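Local coordinates for DNA polymerase III beta subunit (Streptococcus pyogenes, PDB 2AVT), which forms the beta sliding clamp of the replicative DNA polymerase, a two-chain ring that probably encircles DNA and tethers the polymerase to it, at residues 184-189 with 366-371; 164-169 with 176-181; 36-41 with 67-72; 73-78 with 102-107. All coordinates share one frame; numbering follows the deposited sequence.

The four contacts form two separate pairs, contacts 3 and 4 far out in the N-terminal domain and contacts 1 and 2 nearer the middle of the chain. Contacts 1 and 2 lie in one antiparallel sheet, their centres about 10 Å apart. Strand 184-191 follows strand 174-180 and bonds to it, with Ser186 N 2.9 Å from Ala179 O, so contact 2 leads straight into contact 1. The centres of contacts 3 and 4 are about 13 Å apart; strand 73-78 follows strand 67-71 and pairs with strand 33-39, Val38 N lying 2.7 Å from Gly73 O. The two pairs are separated by about 40 to 48 Å between centres. Contacts 1 and 2 are strand pairings within a sheet, whereas contacts 3 and 4 join strands of different sheets.

Contact 1: residues 184-189 with 366-371; sequences RMSQRL and ESFIQL
Met185 and Leu371 make the tight end of this contact. Met185 CE lies 3.3 Å from Leu371 CD2, nearer than ordinary van der Waals spacing, where the two side chains cross obliquely. A bend at the end of the methionine (chi3 82°) turns CE onto the leucine. The backbones are closely joined here too: Met185 N donates to Leu371 O, and Leu371 N to Met185 O, each over 2.7 Å. Gln187 and Ile369 form a second reciprocally bonded pair, their side chains on the same face as Met185 and Leu371. On the other face Ser186 OG lies in the plane of the Phe368 ring, at its edge and 3.0 Å from CE1, while its hydrogen bond goes to the backbone O of Glu148.

Toward Glu366 and Ser367 the contact is looser and wetter. One water lies between Gln187 OE1 and Ser367 O; another accepts from Arg188 NE at 2.9 Å, in the guanidinium plane. The Glu366 carboxylate is stacked over that guanidinium, planes 5° apart, with OE1 3.6 Å above its centre. No N-H points at OE1, so this long salt bridge acts through charge alone, and Arg188 NH1 has its stronger partner in Glu148. With axes 170° apart, the two antiparallel strands join the central domain to the C-terminal domain, the continuous interdomain sheet characteristic of sliding clamps.

Contact 2: residues 164-169 with 176-181; sequences GVHIVL and KAVATD
His166 and Val178 satisfy each other's main chains: His166 N donates to Val178 O at 2.6 Å, and Val178 N to His166 O at 2.7 Å. Val168 and Lys176 repeat the exchange, Val168 N lying 2.7 Å from Lys176 O with an N-H...O angle of 164°. Ile167 and Ala177, the non-hydrogen-bonded pair between them, turn their N-H and C=O groups outward, to Val201 and Arg188 respectively. The Lys176 carbonyl also receives a CA-H...O contact from Ile167 CA at 3.1 Å. Where the pairing ends, a water accepts from Thr180 N at 3.0 Å and lies against Gly164 O.

Among the side chains, Ile167 CD1 is pressed to 3.2 Å from Ala177 CB, tighter than usual, because the isoleucine bends at chi2 (-65°). On the opposite face His166 CB meets Val178 CG1 at 3.5 Å. Lys176 NZ has its salt bridge with Asp253, and stays 4.7 Å from His166 ND1. The two strands form a beta hairpin, flanked in the sheet by strand 199-204 beside 164-169 and by strand 184-191 beside 176-180; helix 139-149 packs on the face of Val165 and Ala177.

Contact 3: residues 36-41 with 67-72; sequences IEVTST and LLITSP
Pro72 brings the one side-chain ring to this contact: ring atoms CA and CB of Pro72 approach Val38 O, at 3.3 Å and 3.6 Å. The ring is puckered (C-gamma exo), and no flat side-chain group is stacked across the two segments. The shorter approach is a CA-H...O contact, bent to 126° at the hydrogen.

The remainder is aliphatic. Val38 CG1 lies 3.7 Å from Ile69 CG2, the two side chains sliding past each other in opposite directions; the same methyl also meets Ser71 O. Val38 CG1 stands anti to its backbone N (chi1 -179°), on the side facing Ile69. From Ile69 the extended arm carries CD1 further along, to 3.1 Å from Thr39 O, a close approach of a methyl to a carbonyl. Phe4 of strand 3-7 lies against both Val38 and Ile69.

The strands run at 87° with axes 8.1 Å apart, since 36-39 and 67-71 belong to different sheets of the N-terminal domain. Pro72 continues the chain from one sheet into the other, just after the classic beta bulge that Thr70 and Ser71 form opposite Gln3. No hydrogen bond crosses between the segments, which implies that the contact is held by dispersion and shape, with little directional preference beyond the weak CA-H...O approach.

Contact 4: residues 73-78 with 102-107; sequences GAILLE and HQVVLT
Ile75 overlaps Val104 tip to tip, its CD1 lying 3.5 Å from Val104 CG1. The isoleucine is fully stretched: CG1 stands anti to the backbone N (chi1 -168°) and CD1 continues the line (chi2 180°), so the terminal methyl does the touching. That methyl also reaches His102 O at 3.6 Å, just before the start of strand 103-108, and passes more loosely by His102 CB at 4.5 Å.

The two methyls of Val104 are divided between two partners. CG1 takes Ile75, while CG2 turns to Leu77, 4.0 Å from Leu77 CD1 and 4.1 Å from Leu77 CD2. Here the two side chains meet at a slant, and the leucine fork straddles the valine methyl at ordinary van der Waals distance. Ile75 and Leu77, two residues apart on their strand, thus present the same face to Val104.

Strands 73-78 and 103-107 belong to different sheets of the N-terminal domain of the clamp. Their axes come within 8.8 Å at an angle of 82°, a nearly orthogonal arrangement in which side chains meet between the two sheets and the backbones exchange no hydrogen bonds. Strand 73-78 instead bonds to strand 33-39, Ile75 pairing with Ile36 and Leu77 with Ile34.

Helix 79-88 follows directly after Glu78, which sits at its N-cap position. Phe82 of that helix packs on Leu77 and also on Leu106, while Ile2 lies against Ile75. His102 NE2 makes a weak hydrogen bond to Asp119 OD2.

Contact 1: residues 184-189 with 366-371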
# COMPACT_ATOMS: atom_id res chain seq x y z
N ARG A 184 -22.22 -17.67 -7.91
CA ARG A 184 -23.00 -16.65 -7.22
C ARG A 184 -23.45 -15.63 -8.27
O ARG A 184 -22.84 -15.51 -9.33
CB ARG A 184 -22.17 -16.01 -6.11
CG ARG A 184 -20.94 -15.26 -6.57
CD ARG A 184 -19.97 -15.30 -5.40
NE ARG A 184 -19.07 -14.16 -5.30
CZ ARG A 184 -18.38 -13.65 -6.31
NH1 ARG A 184 -18.48 -14.17 -7.52
NH2 ARG A 184 -17.56 -12.63 -6.09
N MET A 185 -24.49 -14.88 -7.94
CA MET A 185 -25.07 -13.91 -8.86
C MET A 185 -25.64 -12.72 -8.12
O MET A 185 -26.06 -12.85 -6.97
CB MET A 185 -26.17 -14.62 -9.65
CG MET A 185 -27.02 -13.72 -10.51
SD MET A 185 -28.36 -14.68 -11.27
CE MET A 185 -29.50 -14.71 -9.94
N SER A 186 -25.66 -11.57 -8.79
CA SER A 186 -26.19 -10.34 -8.23
C SER A 186 -27.02 -9.64 -9.29
O SER A 186 -26.57 -9.48 -10.44
CB SER A 186 -25.04 -9.43 -7.79
OG SER A 186 -25.55 -8.32 -7.08
N GLN A 187 -28.23 -9.22 -8.91
CA GLN A 187 -29.15 -8.55 -9.84
C GLN A 187 -29.84 -7.30 -9.28
O GLN A 187 -30.30 -7.27 -8.13
CB GLN A 187 -30.23 -9.53 -10.28
CG GLN A 187 -31.29 -8.92 -11.18
CD GLN A 187 -32.54 -9.78 -11.25
OE1 GLN A 187 -33.32 -9.86 -10.29
NE2 GLN A 187 -32.72 -10.45 -12.37
N ARG A 188 -29.92 -6.28 -10.12
CA ARG A 188 -30.56 -5.02 -9.74
C ARG A 188 -31.60 -4.67 -10.80
O ARG A 188 -31.28 -4.57 -11.99
CB ARG A 188 -29.52 -3.90 -9.64
CG ARG A 188 -30.08 -2.54 -9.20
CD ARG A 188 -30.58 -2.56 -7.75
NE ARG A 188 -31.23 -1.30 -7.37
CZ ARG A 188 -30.59 -0.15 -7.17
NH1 ARG A 188 -29.27 -0.08 -7.30
NH2 ARG A 188 -31.28 0.94 -6.85
N LEU A 189 -32.85 -4.49 -10.37
CA LEU A 189 -33.92 -4.12 -11.29
C LEU A 189 -34.39 -2.72 -10.96
O LEU A 189 -34.52 -2.35 -9.80
CB LEU A 189 -35.11 -5.08 -11.15
CG LEU A 189 -34.87 -6.57 -11.34
CD1 LEU A 189 -36.23 -7.28 -11.30
CD2 LEU A 189 -34.18 -6.84 -12.67
N GLU A 366 -34.51 -1.11 -2.34
CA GLU A 366 -34.04 -1.43 -3.67
C GLU A 366 -34.49 -2.83 -4.05
O GLU A 366 -34.73 -3.67 -3.19
CB GLU A 366 -32.51 -1.40 -3.72
CG GLU A 366 -31.86 -0.06 -3.40
CD GLU A 366 -30.35 -0.13 -3.47
OE1 GLU A 366 -29.82 -1.22 -3.80
OE2 GLU A 366 -29.68 0.89 -3.20
N SER A 367 -34.63 -3.07 -5.35
CA SER A 367 -34.98 -4.39 -5.85
C SER A 367 -33.61 -5.00 -6.14
O SER A 367 -33.20 -5.14 -7.29
CB SER A 367 -35.80 -4.29 -7.14
OG SER A 367 -35.99 -5.57 -7.71
N PHE A 368 -32.91 -5.34 -5.07
CA PHE A 368 -31.57 -5.90 -5.16
C PHE A 368 -31.59 -7.33 -4.64
O PHE A 368 -31.78 -7.57 -3.45
CB PHE A 368 -30.61 -5.02 -4.34
CG PHE A 368 -29.19 -5.50 -4.32
CD1 PHE A 368 -28.63 -6.12 -5.43
CD2 PHE A 368 -28.39 -5.28 -3.21
CE1 PHE A 368 -27.29 -6.50 -5.42
CE2 PHE A 368 -27.06 -5.65 -3.19
CZ PHE A 368 -26.50 -6.27 -4.30
N ILE A 369 -31.39 -8.28 -5.55
CA ILE A 369 -31.39 -9.69 -5.20
C ILE A 369 -30.05 -10.34 -5.54
O ILE A 369 -29.52 -10.13 -6.63
CB ILE A 369 -32.48 -10.44 -5.97
CG1 ILE A 369 -33.86 -9.94 -5.55
CG2 ILE A 369 -32.32 -11.94 -5.73
CD1 ILE A 369 -35.00 -10.48 -6.41
N GLN A 370 -29.51 -11.11 -4.60
CA GLN A 370 -28.26 -11.82 -4.82
C GLN A 370 -28.54 -13.31 -4.60
O GLN A 370 -29.32 -13.68 -3.72
CB GLN A 370 -27.17 -11.34 -3.86
CG GLN A 370 -26.76 -9.89 -4.07
CD GLN A 370 -25.66 -9.46 -3.13
OE1 GLN A 370 -24.48 -9.74 -3.37
NE2 GLN A 370 -26.03 -8.79 -2.05
N LEU A 371 -27.89 -14.14 -5.41
CA LEU A 371 -28.07 -15.59 -5.36
C LEU A 371 -26.72 -16.29 -5.11
O LEU A 371 -25.74 -15.98 -5.78
CB LEU A 371 -28.67 -16.04 -6.71
CG LEU A 371 -29.43 -17.35 -6.89
CD1 LEU A 371 -30.74 -17.29 -6.13
CD2 LEU A 371 -29.71 -17.57 -8.38
O HOH W 1 -33.32 -7.65 -8.44
O HOH W 2 -34.13 -0.98 -7.69

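Contact 2: residues 164-169 with 176-181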
# COMPACT_ATOMS: atom_id res chain seq x y z
N GLY A 164 -18.23 -9.82 -17.69
CA GLY A 164 -18.90 -8.54 -17.61
C GLY A 164 -20.20 -8.52 -16.83
O GLY A 164 -20.61 -9.52 -16.25
N VAL A 165 -20.82 -7.35 -16.80
CA VAL A 165 -22.09 -7.15 -16.12
C VAL A 165 -23.12 -7.03 -17.23
O VAL A 165 -22.95 -6.23 -18.14
CB VAL A 165 -22.08 -5.85 -15.27
CG1 VAL A 165 -23.44 -5.64 -14.59
CG2 VAL A 165 -20.99 -5.93 -14.22
N HIS A 166 -24.16 -7.85 -17.18
CA HIS A 166 -25.20 -7.79 -18.21
C HIS A 166 -26.17 -6.67 -17.85
O HIS A 166 -26.77 -6.70 -16.77
CB HIS A 166 -25.97 -9.11 -18.30
CG HIS A 166 -26.88 -9.20 -19.50
ND1 HIS A 166 -27.89 -10.13 -19.60
CD2 HIS A 166 -26.90 -8.50 -20.66
CE1 HIS A 166 -28.50 -10.00 -20.76
NE2 HIS A 166 -27.92 -9.01 -21.42
N ILE A 167 -26.31 -5.68 -18.73
CA ILE A 167 -27.22 -4.56 -18.49
C ILE A 167 -28.24 -4.57 -19.62
O ILE A 167 -27.86 -4.50 -20.79
CB ILE A 167 -26.48 -3.20 -18.53
CG1 ILE A 167 -25.29 -3.20 -17.57
CG2 ILE A 167 -27.44 -2.09 -18.13
CD1 ILE A 167 -25.66 -3.33 -16.12
N VAL A 168 -29.52 -4.65 -19.27
CA VAL A 168 -30.58 -4.69 -20.28
C VAL A 168 -31.78 -3.79 -19.99
O VAL A 168 -32.26 -3.72 -18.86
CB VAL A 168 -31.15 -6.13 -20.43
CG1 VAL A 168 -32.19 -6.16 -21.55
CG2 VAL A 168 -30.05 -7.10 -20.71
N LEU A 169 -32.26 -3.09 -21.02
CA LEU A 169 -33.44 -2.24 -20.87
C LEU A 169 -34.53 -2.86 -21.74
O LEU A 169 -34.39 -2.89 -22.97
CB LEU A 169 -33.16 -0.81 -21.33
CG LEU A 169 -34.38 0.10 -21.17
CD1 LEU A 169 -34.74 0.18 -19.69
CD2 LEU A 169 -34.11 1.49 -21.73
N LYS A 176 -32.39 -3.79 -16.18
CA LYS A 176 -31.82 -4.90 -15.42
C LYS A 176 -30.29 -4.93 -15.53
O LYS A 176 -29.72 -4.82 -16.61
CB LYS A 176 -32.38 -6.25 -15.89
CG LYS A 176 -31.82 -7.43 -15.10
CD LYS A 176 -32.27 -8.79 -15.64
CE LYS A 176 -31.71 -9.05 -17.03
NZ LYS A 176 -32.15 -10.37 -17.58
N ALA A 177 -29.63 -5.07 -14.38
CA ALA A 177 -28.18 -5.17 -14.33
C ALA A 177 -27.89 -6.45 -13.57
O ALA A 177 -28.28 -6.57 -12.41
CB ALA A 177 -27.58 -3.97 -13.59
N VAL A 178 -27.24 -7.41 -14.23
CA VAL A 178 -26.91 -8.67 -13.58
C VAL A 178 -25.50 -9.15 -13.90
O VAL A 178 -24.98 -8.92 -14.99
CB VAL A 178 -27.90 -9.79 -13.99
CG1 VAL A 178 -27.71 -10.14 -15.45
CG2 VAL A 178 -27.68 -11.02 -13.12
N ALA A 179 -24.89 -9.82 -12.93
CA ALA A 179 -23.54 -10.37 -13.09
C ALA A 179 -23.47 -11.66 -12.29
O ALA A 179 -24.08 -11.77 -11.23
CB ALA A 179 -22.49 -9.38 -12.58
N THR A 180 -22.72 -12.63 -12.80
CA THR A 180 -22.58 -13.91 -12.15
C THR A 180 -21.29 -14.63 -12.54
O THR A 180 -20.70 -14.37 -13.60
CB THR A 180 -23.77 -14.84 -12.48
OG1 THR A 180 -23.64 -16.07 -11.76
CG2 THR A 180 -23.81 -15.16 -13.96
N ASP A 181 -20.86 -15.52 -11.67
CA ASP A 181 -19.65 -16.32 -11.87
C ASP A 181 -20.09 -17.79 -11.84
O ASP A 181 -19.29 -18.67 -11.53
CB ASP A 181 -18.65 -16.06 -10.74
CG ASP A 181 -19.16 -16.55 -9.40
OD1 ASP A 181 -20.39 -16.64 -9.24
OD2 ASP A 181 -18.32 -16.83 -8.50
O HOH W 3 -21.36 -11.76 -15.33

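Contact 3: residues 36-41 with 67-72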
# COMPACT_ATOMS: atom_id res chain seq x y z
N ILE A 36 -2.27 14.97 -25.31
CA ILE A 36 -2.68 16.30 -24.89
C ILE A 36 -3.02 17.14 -26.11
O ILE A 36 -2.18 17.38 -26.97
CB ILE A 36 -1.55 17.00 -24.12
CG1 ILE A 36 -1.15 16.16 -22.90
CG2 ILE A 36 -2.00 18.38 -23.67
CD1 ILE A 36 -0.02 16.75 -22.09
N GLU A 37 -4.28 17.56 -26.20
CA GLU A 37 -4.70 18.40 -27.31
C GLU A 37 -5.14 19.73 -26.75
O GLU A 37 -6.02 19.80 -25.89
CB GLU A 37 -5.86 17.75 -28.06
CG GLU A 37 -5.52 16.43 -28.68
CD GLU A 37 -6.74 15.74 -29.24
OE1 GLU A 37 -7.72 15.54 -28.47
OE2 GLU A 37 -6.72 15.39 -30.44
N VAL A 38 -4.53 20.80 -27.23
CA VAL A 38 -4.85 22.13 -26.76
C VAL A 38 -5.67 22.87 -27.81
O VAL A 38 -5.22 23.06 -28.95
CB VAL A 38 -3.56 22.92 -26.45
CG1 VAL A 38 -3.91 24.31 -25.94
CG2 VAL A 38 -2.71 22.16 -25.41
N THR A 39 -6.88 23.27 -27.43
CA THR A 39 -7.75 24.01 -28.33
C THR A 39 -8.11 25.36 -27.72
O THR A 39 -7.73 25.66 -26.58
CB THR A 39 -9.04 23.23 -28.64
OG1 THR A 39 -9.87 23.17 -27.47
CG2 THR A 39 -8.70 21.81 -29.08
N SER A 40 -8.84 26.18 -28.47
CA SER A 40 -9.21 27.50 -27.99
C SER A 40 -10.06 27.49 -26.72
O SER A 40 -9.99 28.41 -25.90
CB SER A 40 -9.98 28.25 -29.09
OG SER A 40 -9.24 28.24 -30.29
N THR A 41 -10.84 26.43 -26.54
CA THR A 41 -11.71 26.36 -25.39
C THR A 41 -11.24 25.50 -24.23
O THR A 41 -11.93 25.40 -23.22
CB THR A 41 -13.10 25.89 -25.83
OG1 THR A 41 -12.97 24.66 -26.56
CG2 THR A 41 -13.75 26.93 -26.72
N LEU A 67 -6.42 28.57 -16.16
CA LEU A 67 -5.86 28.05 -17.39
C LEU A 67 -5.91 29.15 -18.44
O LEU A 67 -6.98 29.70 -18.70
CB LEU A 67 -6.67 26.85 -17.89
CG LEU A 67 -6.42 26.43 -19.35
CD1 LEU A 67 -5.00 25.92 -19.50
CD2 LEU A 67 -7.42 25.36 -19.76
N LEU A 68 -4.76 29.47 -19.01
CA LEU A 68 -4.69 30.48 -20.05
C LEU A 68 -4.00 29.83 -21.24
O LEU A 68 -2.86 29.37 -21.13
CB LEU A 68 -3.89 31.70 -19.57
CG LEU A 68 -3.53 32.70 -20.68
CD1 LEU A 68 -4.79 33.11 -21.42
CD2 LEU A 68 -2.83 33.93 -20.09
N ILE A 69 -4.70 29.80 -22.36
CA ILE A 69 -4.18 29.20 -23.58
C ILE A 69 -3.75 30.25 -24.58
O ILE A 69 -4.51 31.14 -24.95
CB ILE A 69 -5.23 28.28 -24.21
CG1 ILE A 69 -5.48 27.08 -23.29
CG2 ILE A 69 -4.78 27.85 -25.60
CD1 ILE A 69 -6.57 26.14 -23.76
N THR A 70 -2.51 30.12 -25.04
CA THR A 70 -1.90 31.05 -25.98
C THR A 70 -1.83 30.53 -27.40
O THR A 70 -1.97 31.30 -28.35
CB THR A 70 -0.48 31.40 -25.52
OG1 THR A 70 -0.56 32.24 -24.36
CG2 THR A 70 0.29 32.10 -26.62
N SER A 71 -1.59 29.23 -27.55
CA SER A 71 -1.48 28.63 -28.88
C SER A 71 -1.93 27.17 -28.87
O SER A 71 -1.68 26.43 -27.91
CB SER A 71 -0.04 28.74 -29.38
OG SER A 71 0.07 28.26 -30.71
N PRO A 72 -2.61 26.74 -29.94
CA PRO A 72 -3.15 25.38 -30.15
C PRO A 72 -2.04 24.37 -30.44
O PRO A 72 -0.93 24.74 -30.80
CB PRO A 72 -4.08 25.55 -31.36
CG PRO A 72 -4.38 27.03 -31.39
CD PRO A 72 -3.06 27.64 -31.01

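Contact 4: residues 73-78 with 102-107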
# COMPACT_ATOMS: atom_id res chain seq x y z
N GLY A 73 -2.36 23.09 -30.29
CA GLY A 73 -1.37 22.06 -30.55
C GLY A 73 -1.78 20.70 -30.01
O GLY A 73 -2.80 20.57 -29.33
N ALA A 74 -0.98 19.69 -30.31
CA ALA A 74 -1.27 18.34 -29.84
C ALA A 74 0.04 17.57 -29.69
O ALA A 74 0.92 17.64 -30.55
CB ALA A 74 -2.21 17.64 -30.81
N ILE A 75 0.18 16.84 -28.60
CA ILE A 75 1.41 16.09 -28.36
C ILE A 75 1.16 14.89 -27.46
O ILE A 75 0.18 14.86 -26.72
CB ILE A 75 2.49 17.00 -27.70
CG1 ILE A 75 3.85 16.30 -27.73
CG2 ILE A 75 2.13 17.32 -26.25
CD1 ILE A 75 4.96 17.13 -27.10
N LEU A 76 2.05 13.90 -27.56
CA LEU A 76 2.01 12.69 -26.75
C LEU A 76 3.25 12.65 -25.83
O LEU A 76 4.37 12.91 -26.27
CB LEU A 76 2.04 11.44 -27.64
CG LEU A 76 0.99 11.24 -28.75
CD1 LEU A 76 1.23 9.88 -29.41
CD2 LEU A 76 -0.41 11.30 -28.15
N LEU A 77 3.04 12.30 -24.57
CA LEU A 77 4.11 12.22 -23.58
C LEU A 77 3.88 10.96 -22.76
O LEU A 77 2.72 10.55 -22.59
CB LEU A 77 4.07 13.46 -22.66
CG LEU A 77 4.31 14.83 -23.30
CD1 LEU A 77 3.93 15.96 -22.34
CD2 LEU A 77 5.77 14.92 -23.70
N GLU A 78 4.94 10.33 -22.27
CA GLU A 78 4.76 9.13 -21.45
C GLU A 78 3.98 9.58 -20.23
O GLU A 78 4.42 10.46 -19.49
CB GLU A 78 6.11 8.55 -21.00
CG GLU A 78 6.90 7.86 -22.10
CD GLU A 78 6.15 6.68 -22.70
OE1 GLU A 78 5.52 5.93 -21.93
OE2 GLU A 78 6.21 6.50 -23.93
N HIS A 102 8.80 17.94 -31.33
CA HIS A 102 7.87 17.44 -30.32
C HIS A 102 8.42 17.41 -28.90
O HIS A 102 8.35 16.39 -28.21
CB HIS A 102 7.36 16.06 -30.73
CG HIS A 102 6.73 16.04 -32.10
ND1 HIS A 102 7.45 15.74 -33.24
CD2 HIS A 102 5.49 16.38 -32.51
CE1 HIS A 102 6.67 15.89 -34.30
NE2 HIS A 102 5.48 16.28 -33.88
N GLN A 103 8.94 18.55 -28.47
CA GLN A 103 9.48 18.70 -27.13
C GLN A 103 8.65 19.76 -26.44
O GLN A 103 8.16 20.68 -27.09
CB GLN A 103 10.94 19.19 -27.18
CG GLN A 103 11.91 18.27 -27.89
CD GLN A 103 13.32 18.84 -27.92
OE1 GLN A 103 13.67 19.64 -28.79
NE2 GLN A 103 14.13 18.44 -26.94
N VAL A 104 8.47 19.63 -25.13
CA VAL A 104 7.74 20.65 -24.39
C VAL A 104 8.61 21.14 -23.25
O VAL A 104 9.24 20.36 -22.54
CB VAL A 104 6.40 20.13 -23.79
CG1 VAL A 104 5.39 19.89 -24.91
CG2 VAL A 104 6.63 18.87 -23.00
N VAL A 105 8.64 22.46 -23.10
CA VAL A 105 9.40 23.09 -22.04
C VAL A 105 8.40 23.43 -20.96
O VAL A 105 7.45 24.19 -21.19
CB VAL A 105 10.07 24.38 -22.53
CG1 VAL A 105 10.85 25.03 -21.39
CG2 VAL A 105 10.97 24.07 -23.73
N LEU A 106 8.61 22.86 -19.77
CA LEU A 106 7.75 23.09 -18.63
C LEU A 106 8.49 24.05 -17.70
O LEU A 106 9.61 23.75 -17.26
CB LEU A 106 7.48 21.77 -17.91
CG LEU A 106 6.97 20.59 -18.74
CD1 LEU A 106 6.92 19.33 -17.88
CD2 LEU A 106 5.56 20.91 -19.29
N THR A 107 7.88 25.20 -17.41
CA THR A 107 8.50 26.18 -16.53
C THR A 107 7.61 26.46 -15.33
O THR A 107 6.43 26.78 -15.47
CB THR A 107 8.76 27.51 -17.27
OG1 THR A 107 9.63 27.27 -18.38
CG2 THR A 107 9.42 28.52 -16.33